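Type II restriction enzyme MspI (Moraxella sp., PDB 1SA3) recognises the double-stranded DNA sequence 5'-CCGG-3' and cuts it after the first cytosine, leaving fragments with 5'-phosphates. Local coordinates at residues E[241-244]-E[245-249]; E[228-231]-E[232-236]; E[182-185]-E[186-190]. One frame throughout, in Å; residues are numbered along the deposited sequence.

Interaction 1 of 3, residues E[241-244]-E[245-249]. With nucleotides of chain B.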
loop_
_atom_site.group_PDB
_atom_site.type_symbol
_atom_site.label_atom_id
_atom_site.label_comp_id
_atom_site.label_asym_id
_atom_site.label_seq_id
_atom_site.Cartn_x
_atom_site.Cartn_y
_atom_site.Cartn_z
ATOM N N PHE E 241 -2.495 -7.451 17.427
ATOM C CA PHE E 241 -1.532 -7.531 18.519
ATOM C C PHE E 241 -0.791 -6.210 18.678
ATOM O O PHE E 241 0.411 -6.176 18.951
ATOM C CB PHE E 241 -0.563 -8.688 18.259
ATOM C CG PHE E 241 -1.259 -10.010 18.104
ATOM C CD1 PHE E 241 -1.847 -10.630 19.207
ATOM C CD2 PHE E 241 -1.413 -10.589 16.850
ATOM C CE1 PHE E 241 -2.586 -11.807 19.057
ATOM C CE2 PHE E 241 -2.147 -11.761 16.689
ATOM C CZ PHE E 241 -2.738 -12.372 17.800
ATOM N N GLY E 242 -1.531 -5.120 18.498
ATOM C CA GLY E 242 -0.958 -3.795 18.646
ATOM C C GLY E 242 -0.413 -3.161 17.382
ATOM O O GLY E 242 -0.104 -1.967 17.379
ATOM N N THR E 243 -0.296 -3.941 16.306
ATOM C CA THR E 243 0.231 -3.412 15.047
ATOM C C THR E 243 -0.815 -2.690 14.207
ATOM O O THR E 243 -0.462 -1.914 13.325
ATOM C CB THR E 243 0.813 -4.514 14.138
ATOM O OG1 THR E 243 -0.214 -5.464 13.837
ATOM C CG2 THR E 243 1.986 -5.203 14.797
ATOM N N GLY E 244 -2.092 -2.954 14.460
ATOM C CA GLY E 244 -3.130 -2.303 13.680
ATOM C C GLY E 244 -3.349 -2.968 12.325
ATOM O O GLY E 244 -4.191 -2.544 11.528
ATOM N N LEU E 245 -2.567 -4.002 12.052
ATOM C CA LEU E 245 -2.704 -4.748 10.809
ATOM C C LEU E 245 -3.567 -5.955 11.150
ATOM O O LEU E 245 -3.624 -6.370 12.310
ATOM C CB LEU E 245 -1.333 -5.229 10.320
ATOM C CG LEU E 245 -0.319 -4.145 9.952
ATOM C CD1 LEU E 245 0.995 -4.803 9.551
ATOM C CD2 LEU E 245 -0.865 -3.295 8.810
ATOM N N ASN E 246 -4.242 -6.513 10.154
ATOM C CA ASN E 246 -5.063 -7.692 10.386
ATOM C C ASN E 246 -4.230 -8.902 9.999
ATOM O O ASN E 246 -3.808 -9.025 8.846
ATOM C CB ASN E 246 -6.334 -7.645 9.540
ATOM C CG ASN E 246 -7.112 -6.359 9.738
ATOM O OD1 ASN E 246 -6.783 -5.322 9.163
ATOM N ND2 ASN E 246 -8.139 -6.418 10.568
ATOM N N TRP E 247 -3.973 -9.778 10.970
ATOM C CA TRP E 247 -3.185 -10.987 10.740
ATOM C C TRP E 247 -4.064 -12.159 10.299
ATOM O O TRP E 247 -5.033 -12.504 10.974
ATOM C CB TRP E 247 -2.461 -11.405 12.029
ATOM C CG TRP E 247 -1.392 -10.468 12.515
ATOM C CD1 TRP E 247 -1.344 -9.119 12.361
ATOM C CD2 TRP E 247 -0.247 -10.825 13.309
ATOM N NE1 TRP E 247 -0.243 -8.604 13.011
ATOM C CE2 TRP E 247 0.448 -9.633 13.601
ATOM C CE3 TRP E 247 0.252 -12.040 13.802
ATOM C CZ2 TRP E 247 1.619 -9.614 14.366
ATOM C CZ3 TRP E 247 1.421 -12.023 14.568
ATOM C CH2 TRP E 247 2.089 -10.813 14.839
ATOM N N THR E 248 -3.728 -12.785 9.179
ATOM C CA THR E 248 -4.499 -13.938 8.730
ATOM C C THR E 248 -3.581 -14.860 7.927
ATOM O O THR E 248 -2.356 -14.815 8.102
ATOM C CB THR E 248 -5.753 -13.496 7.920
ATOM O OG1 THR E 248 -6.493 -14.653 7.512
ATOM C CG2 THR E 248 -5.356 -12.676 6.710
ATOM N N TYR E 249 -4.128 -15.706 7.062
ATOM C CA TYR E 249 -3.258 -16.609 6.321
ATOM C C TYR E 249 -3.333 -16.498 4.806
ATOM O O TYR E 249 -4.356 -16.094 4.237
ATOM C CB TYR E 249 -3.508 -18.072 6.737
ATOM C CG TYR E 249 -4.738 -18.722 6.128
ATOM C CD1 TYR E 249 -6.008 -18.553 6.690
ATOM C CD2 TYR E 249 -4.625 -19.529 4.997
ATOM C CE1 TYR E 249 -7.133 -19.184 6.137
ATOM C CE2 TYR E 249 -5.736 -20.151 4.436
ATOM C CZ TYR E 249 -6.980 -19.981 5.006
ATOM O OH TYR E 249 -8.058 -20.616 4.431
ATOM P P DC B 5 -12.668 -22.734 5.159
ATOM O OP1 DC B 5 -13.860 -23.610 5.004
ATOM O OP2 DC B 5 -11.389 -23.314 5.630
ATOM O "O5'" DC B 5 -12.394 -22.101 3.723
ATOM C "C5'" DC B 5 -11.611 -20.932 3.572
ATOM C "C4'" DC B 5 -11.933 -20.266 2.256
ATOM O "O4'" DC B 5 -11.512 -18.885 2.350
ATOM C "C3'" DC B 5 -11.245 -20.863 1.022
ATOM O "O3'" DC B 5 -12.160 -21.015 -0.069
ATOM C "C2'" DC B 5 -10.181 -19.837 0.674
ATOM C "C1'" DC B 5 -10.742 -18.537 1.220
ATOM N N1 DC B 5 -9.696 -17.604 1.660
ATOM C C2 DC B 5 -9.617 -16.372 1.034
ATOM O O2 DC B 5 -10.478 -16.086 0.194
ATOM N N3 DC B 5 -8.611 -15.525 1.356
ATOM C C4 DC B 5 -7.717 -15.875 2.287
ATOM N N4 DC B 5 -6.731 -15.016 2.561
ATOM C C5 DC B 5 -7.794 -17.119 2.974
ATOM C C6 DC B 5 -8.794 -17.946 2.636
ATOM P P DC B 4 -10.785 -20.303 11.247
ATOM O OP1 DC B 4 -11.459 -21.472 11.868
ATOM O OP2 DC B 4 -9.306 -20.235 11.235
ATOM O "O5'" DC B 4 -11.319 -20.154 9.754
ATOM C "C5'" DC B 4 -12.724 -20.130 9.499
ATOM C "C4'" DC B 4 -13.002 -20.035 8.018
ATOM O "O4'" DC B 4 -12.666 -18.713 7.536
ATOM C "C3'" DC B 4 -12.248 -21.023 7.124
ATOM O "O3'" DC B 4 -13.121 -21.503 6.090
ATOM C "C2'" DC B 4 -11.163 -20.158 6.510
ATOM C "C1'" DC B 4 -11.902 -18.849 6.351
ATOM N N1 DC B 4 -11.046 -17.660 6.203
ATOM C C2 DC B 4 -11.294 -16.790 5.136
ATOM O O2 DC B 4 -12.257 -17.024 4.387
ATOM N N3 DC B 4 -10.482 -15.720 4.948
ATOM C C4 DC B 4 -9.463 -15.502 5.782
ATOM N N4 DC B 4 -8.673 -14.448 5.550
ATOM C C5 DC B 4 -9.204 -16.361 6.893
ATOM C C6 DC B 4 -10.017 -17.417 7.066
#

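Interaction 2 of 3, residues E[228-231]-E[232-236]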
loop_
_atom_site.group_PDB
_atom_site.type_symbol
_atom_site.label_atom_id
_atom_site.label_comp_id
_atom_site.label_asym_id
_atom_site.label_seq_id
_atom_site.Cartn_x
_atom_site.Cartn_y
_atom_site.Cartn_z
ATOM N N ASP E 228 -1.154 5.879 11.909
ATOM C CA ASP E 228 -2.555 5.469 11.886
ATOM C C ASP E 228 -2.731 4.045 12.407
ATOM O O ASP E 228 -3.622 3.785 13.215
ATOM C CB ASP E 228 -3.136 5.559 10.470
ATOM C CG ASP E 228 -3.243 6.992 9.966
ATOM O OD1 ASP E 228 -3.212 7.930 10.789
ATOM O OD2 ASP E 228 -3.372 7.174 8.739
ATOM N N ARG E 229 -1.893 3.126 11.935
ATOM C CA ARG E 229 -1.963 1.730 12.369
ATOM C C ARG E 229 -1.644 1.612 13.869
ATOM O O ARG E 229 -2.313 0.870 14.588
ATOM C CB ARG E 229 -0.977 0.867 11.567
ATOM C CG ARG E 229 -1.243 0.812 10.063
ATOM C CD ARG E 229 -2.517 0.041 9.726
ATOM N NE ARG E 229 -3.733 0.771 10.072
ATOM C CZ ARG E 229 -4.166 1.855 9.437
ATOM N NH1 ARG E 229 -3.482 2.349 8.413
ATOM N NH2 ARG E 229 -5.289 2.447 9.820
ATOM N N ILE E 230 -0.624 2.340 14.327
ATOM C CA ILE E 230 -0.226 2.326 15.746
ATOM C C ILE E 230 -1.386 2.797 16.616
ATOM O O ILE E 230 -1.655 2.223 17.672
ATOM C CB ILE E 230 0.988 3.261 16.026
ATOM C CG1 ILE E 230 2.251 2.706 15.366
ATOM C CG2 ILE E 230 1.203 3.411 17.538
ATOM C CD1 ILE E 230 2.720 1.393 15.941
ATOM N N ALA E 231 -2.069 3.848 16.172
ATOM C CA ALA E 231 -3.210 4.378 16.920
ATOM C C ALA E 231 -4.317 3.326 16.979
ATOM O O ALA E 231 -4.884 3.060 18.041
ATOM C CB ALA E 231 -3.730 5.661 16.258
ATOM N N GLU E 232 -4.609 2.733 15.827
ATOM C CA GLU E 232 -5.638 1.708 15.715
ATOM C C GLU E 232 -5.291 0.502 16.588
ATOM O O GLU E 232 -6.159 -0.078 17.239
ATOM C CB GLU E 232 -5.763 1.271 14.255
ATOM C CG GLU E 232 -6.937 0.363 13.963
ATOM C CD GLU E 232 -6.927 -0.142 12.534
ATOM O OE1 GLU E 232 -6.843 0.693 11.606
ATOM O OE2 GLU E 232 -7.003 -1.373 12.340
ATOM N N GLY E 233 -4.014 0.133 16.595
ATOM C CA GLY E 233 -3.573 -1.002 17.384
ATOM C C GLY E 233 -3.475 -0.734 18.874
ATOM O O GLY E 233 -3.373 -1.672 19.664
ATOM N N SER E 234 -3.507 0.535 19.265
ATOM C CA SER E 234 -3.409 0.892 20.678
ATOM C C SER E 234 -4.744 0.826 21.418
ATOM O O SER E 234 -4.769 0.756 22.648
ATOM C CB SER E 234 -2.816 2.295 20.837
ATOM O OG SER E 234 -1.455 2.322 20.451
ATOM N N LYS E 235 -5.848 0.849 20.676
ATOM C CA LYS E 235 -7.169 0.794 21.293
ATOM C C LYS E 235 -7.321 -0.458 22.149
ATOM O O LYS E 235 -6.496 -1.370 22.083
ATOM C CB LYS E 235 -8.265 0.835 20.228
ATOM C CG LYS E 235 -8.171 2.036 19.298
ATOM C CD LYS E 235 -7.971 3.337 20.068
ATOM C CE LYS E 235 -7.763 4.507 19.116
ATOM N NZ LYS E 235 -7.391 5.761 19.833
ATOM N N ALA E 236 -8.386 -0.490 22.946
ATOM C CA ALA E 236 -8.663 -1.600 23.856
ATOM C C ALA E 236 -8.516 -2.995 23.255
ATOM O O ALA E 236 -7.939 -3.889 23.882
ATOM C CB ALA E 236 -10.060 -1.438 24.447
#

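Interaction 3 of 3, residues E[182-185]-E[186-190]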
loop_
_atom_site.group_PDB
_atom_site.type_symbol
_atom_site.label_atom_id
_atom_site.label_comp_id
_atom_site.label_asym_id
_atom_site.label_seq_id
_atom_site.Cartn_x
_atom_site.Cartn_y
_atom_site.Cartn_z
ATOM N N PHE E 182 7.721 -3.395 12.524
ATOM C CA PHE E 182 6.870 -4.446 11.966
ATOM C C PHE E 182 5.964 -3.883 10.865
ATOM O O PHE E 182 5.889 -4.429 9.763
ATOM C CB PHE E 182 6.003 -5.061 13.071
ATOM C CG PHE E 182 5.321 -6.350 12.676
ATOM C CD1 PHE E 182 5.908 -7.577 12.970
ATOM C CD2 PHE E 182 4.076 -6.339 12.054
ATOM C CE1 PHE E 182 5.265 -8.781 12.660
ATOM C CE2 PHE E 182 3.425 -7.536 11.739
ATOM C CZ PHE E 182 4.024 -8.763 12.047
ATOM N N ILE E 183 5.278 -2.785 11.163
ATOM C CA ILE E 183 4.377 -2.183 10.188
ATOM C C ILE E 183 5.119 -1.656 8.966
ATOM O O ILE E 183 4.753 -1.954 7.830
ATOM C CB ILE E 183 3.579 -1.021 10.799
ATOM C CG1 ILE E 183 2.757 -1.521 11.987
ATOM C CG2 ILE E 183 2.653 -0.430 9.747
ATOM C CD1 ILE E 183 2.260 -0.426 12.894
ATOM N N ARG E 184 6.158 -0.867 9.203
ATOM C CA ARG E 184 6.930 -0.292 8.108
ATOM C C ARG E 184 7.529 -1.380 7.218
ATOM O O ARG E 184 7.498 -1.274 5.991
ATOM C CB ARG E 184 8.037 0.614 8.669
ATOM C CG ARG E 184 8.772 1.439 7.631
ATOM C CD ARG E 184 9.795 2.364 8.298
ATOM N NE ARG E 184 9.166 3.357 9.165
ATOM C CZ ARG E 184 8.597 4.480 8.742
ATOM N NH1 ARG E 184 8.573 4.771 7.449
ATOM N NH2 ARG E 184 8.051 5.322 9.616
ATOM N N TRP E 185 8.057 -2.441 7.824
ATOM C CA TRP E 185 8.650 -3.506 7.028
ATOM C C TRP E 185 7.598 -4.273 6.223
ATOM O O TRP E 185 7.832 -4.630 5.070
ATOM C CB TRP E 185 9.427 -4.483 7.913
ATOM C CG TRP E 185 10.095 -5.544 7.112
ATOM C CD1 TRP E 185 11.325 -5.479 6.524
ATOM C CD2 TRP E 185 9.535 -6.803 6.733
ATOM N NE1 TRP E 185 11.565 -6.621 5.800
ATOM C CE2 TRP E 185 10.482 -7.451 5.911
ATOM C CE3 TRP E 185 8.323 -7.447 7.009
ATOM C CZ2 TRP E 185 10.252 -8.717 5.355
ATOM C CZ3 TRP E 185 8.093 -8.703 6.458
ATOM C CH2 TRP E 185 9.055 -9.324 5.640
ATOM N N CYS E 186 6.441 -4.522 6.825
ATOM C CA CYS E 186 5.379 -5.243 6.131
ATOM C C CYS E 186 4.912 -4.541 4.856
ATOM O O CYS E 186 4.668 -5.198 3.844
ATOM C CB CYS E 186 4.169 -5.445 7.048
ATOM S SG CYS E 186 4.315 -6.853 8.159
ATOM N N VAL E 187 4.784 -3.217 4.905
ATOM C CA VAL E 187 4.325 -2.461 3.738
ATOM C C VAL E 187 5.423 -1.900 2.837
ATOM O O VAL E 187 5.131 -1.473 1.724
ATOM C CB VAL E 187 3.374 -1.297 4.143
ATOM C CG1 VAL E 187 2.160 -1.859 4.862
ATOM C CG2 VAL E 187 4.093 -0.285 5.039
ATOM N N THR E 188 6.680 -1.901 3.285
ATOM C CA THR E 188 7.754 -1.365 2.439
ATOM C C THR E 188 8.942 -2.285 2.209
ATOM O O THR E 188 9.749 -2.041 1.314
ATOM C CB THR E 188 8.351 -0.064 3.011
ATOM O OG1 THR E 188 9.092 -0.370 4.202
ATOM C CG2 THR E 188 7.256 0.951 3.305
ATOM N N LEU E 189 9.050 -3.322 3.029
ATOM C CA LEU E 189 10.151 -4.284 2.976
ATOM C C LEU E 189 11.439 -3.718 3.558
ATOM O O LEU E 189 12.533 -4.211 3.297
ATOM C CB LEU E 189 10.411 -4.792 1.556
ATOM C CG LEU E 189 9.485 -5.900 1.062
ATOM C CD1 LEU E 189 10.071 -6.484 -0.206
ATOM C CD2 LEU E 189 9.334 -6.994 2.119
ATOM N N ARG E 190 11.301 -2.672 4.354
ATOM C CA ARG E 190 12.449 -2.085 5.022
ATOM C C ARG E 190 11.945 -1.645 6.392
ATOM O O ARG E 190 10.945 -0.931 6.494
ATOM C CB ARG E 190 12.999 -0.900 4.226
ATOM C CG ARG E 190 14.288 -0.351 4.809
ATOM C CD ARG E 190 14.849 0.780 3.969
ATOM N NE ARG E 190 15.855 1.541 4.703
ATOM C CZ ARG E 190 16.524 2.576 4.204
ATOM N NH1 ARG E 190 16.297 2.980 2.960
ATOM N NH2 ARG E 190 17.419 3.208 4.951
#

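Interaction 1 of 3, residues E[241-244]-E[245-249]
T243 OG1 is gripped by three groups. The indole NE1 of W247 donates to OG1 over 3.2 Å, lying so that OG1 sits 18° out of the indole plane. The backbone N of L245 donates to the same OG1 over 3.3 Å, in a straighter bond. The hydroxyl in turn bonds to the carbonyl O of G240, just before the turn. OG1 stands between the backbone N and carbonyl carbon of T243 (chi1 60°), which turns it inward to both donors. F241, G242 and G244 all have positive phi, consistent with a tight turn here.

F241 holds the indole from another direction. Its ring edge points at one face of W247, with CD2 above the middle of the indole and 3.7 Å from W247 CD2. The planes stand at 67°, a T-shaped pair. F182 lies against the opposite face of the indole, nearly parallel to it.

Beyond W247 the strand runs onto the DNA. T248 OG1 takes a hydrogen bond from N4 of DC4 of chain B at 2.9 Å. The backbone O of Y249 takes one from N4 of DC5 of chain B at 3.1 Å. C5 of DC5 of chain B lies over one face of the Y249 ring, offset toward the rim of that ring. The edge atom CE1 of Y249 is 3.5 Å from C6 of DC4 of chain B. Cytosine N4 faces the major groove, so the buried turn leads into a short edge strand that reads bases there, consistent with recognition of the CCGG site.

Interaction 2 of 3, residues E[228-231]-E[232-236]
R229 and E232 lie side by side and point the same way, one helical turn apart. The guanidinium and carboxylate planes are 60° apart, so the pair is not a flat two-pronged bridge. One oxygen does the work. R229 NH2 reaches E232 OE1 at 2.9 Å, with OE1 close to the guanidinium plane and met nearly along its C-O axis. R229 NE adds a weak bond to the same E232 OE1. The arginine chain is bent twice beyond CB, at chi2 and chi3, which brings its head back beside the helix. E232 instead runs out extended, and its other oxygen, OE2, forms a salt bridge with K125. The carboxylate is thus shared between two positive side chains, which would probably keep it ionised. R229 also makes a cation-pi contact with Y225.

All this lies at the C-terminal end of helix 222-234. Regular i to i+4 backbone bonds persist from E232 N to D228 O and from G233 N to R229 O. The next turn tightens: S234 N bonds to A231 O at 3.1 Å, an i to i+3 bond. It approaches from above the carbonyl plane, at a C=O...N angle of 108°.

The S234 side chain turns back along the helix. Its OG donates to I230 O at 2.8 Å, tilted from that carbonyl plane, and lies near I230 CG2. The side chains of I230 and S234 also touch R179 of helix 179-188. K235 bends at chi2, and its aliphatic chain folds past the last turn, with CE 3.4 Å from A231 O. D228 directs OD2 away from the turn to a salt bridge with K220.

Interaction 3 of 3, residues E[182-185]-E[186-190]
W185 and L189 make the tight side of this helix end. L189 CA sits over the five-membered ring of W185, 4.0 Å from its centroid and 18° off the normal, a CH-pi contact. L189 CD2 lies over the same indole, offset toward its rim, 3.8 Å from W185 CZ2. C186 SG touches two rings. It meets the F182 ring obliquely, 3.8 Å from F182 CE2, and lies at the edge of the W185 six-membered ring at longer range. The W185 side chain swings opposite its own backbone N (chi1 -177°), which lays the indole along the end of the helix. Helix 133-140 packs on F182 and W185. The buried R184 bends at chi3, and its NH2 makes a salt bridge with D223.

R190 is the looser side. It is partly exposed. Its first side-chain bond points away from residues 182-185, the chain is extended, and it touches H200. Its backbone still comes close: R190 O is 3.4 Å from R184 CG and 3.5 Å from W185 CA, the latter a CA-H...O contact.

The carbonyls at the helix end keep their donors. R184 O accepts from T188 N at 2.9 Å and from T188 OG1 at 2.6 Å, and the two donors come from opposite faces of the carbonyl plane. T188 OG1 also accepts from R190 N. L189 N bonds to W185 O at 2.7 Å, just where L189 takes positive phi (75°). The result is a helix C-terminus ended by L189 in the left-handed conformation, with an ST turn at T188 carrying the chain out of helix 179-188.

How the interactions relate
The three contacts meet round the 241-245 turn. Interactions 1 and 2 have centres about 11 Å apart, and L245 CD2 touches R229 CD at 3.8 Å. Interactions 1 and 3 join where T243 CG2 packs on F182 CD2 at 3.6 Å. Helices 222-234 and 179-188 touch through I230 CD1 and I183 CD1, 3.6 Å apart. Of the three, interaction 1 alone reaches the DNA directly. The nearest atom of interaction 2 is about 8 Å from the bound nucleic acid. For interaction 3 the nearest atom is about 7 Å from the bound nucleic acid. Both lie on helices that pack against the 241-245 turn. The sodium ion is bound elsewhere, by E35, D84 and D99.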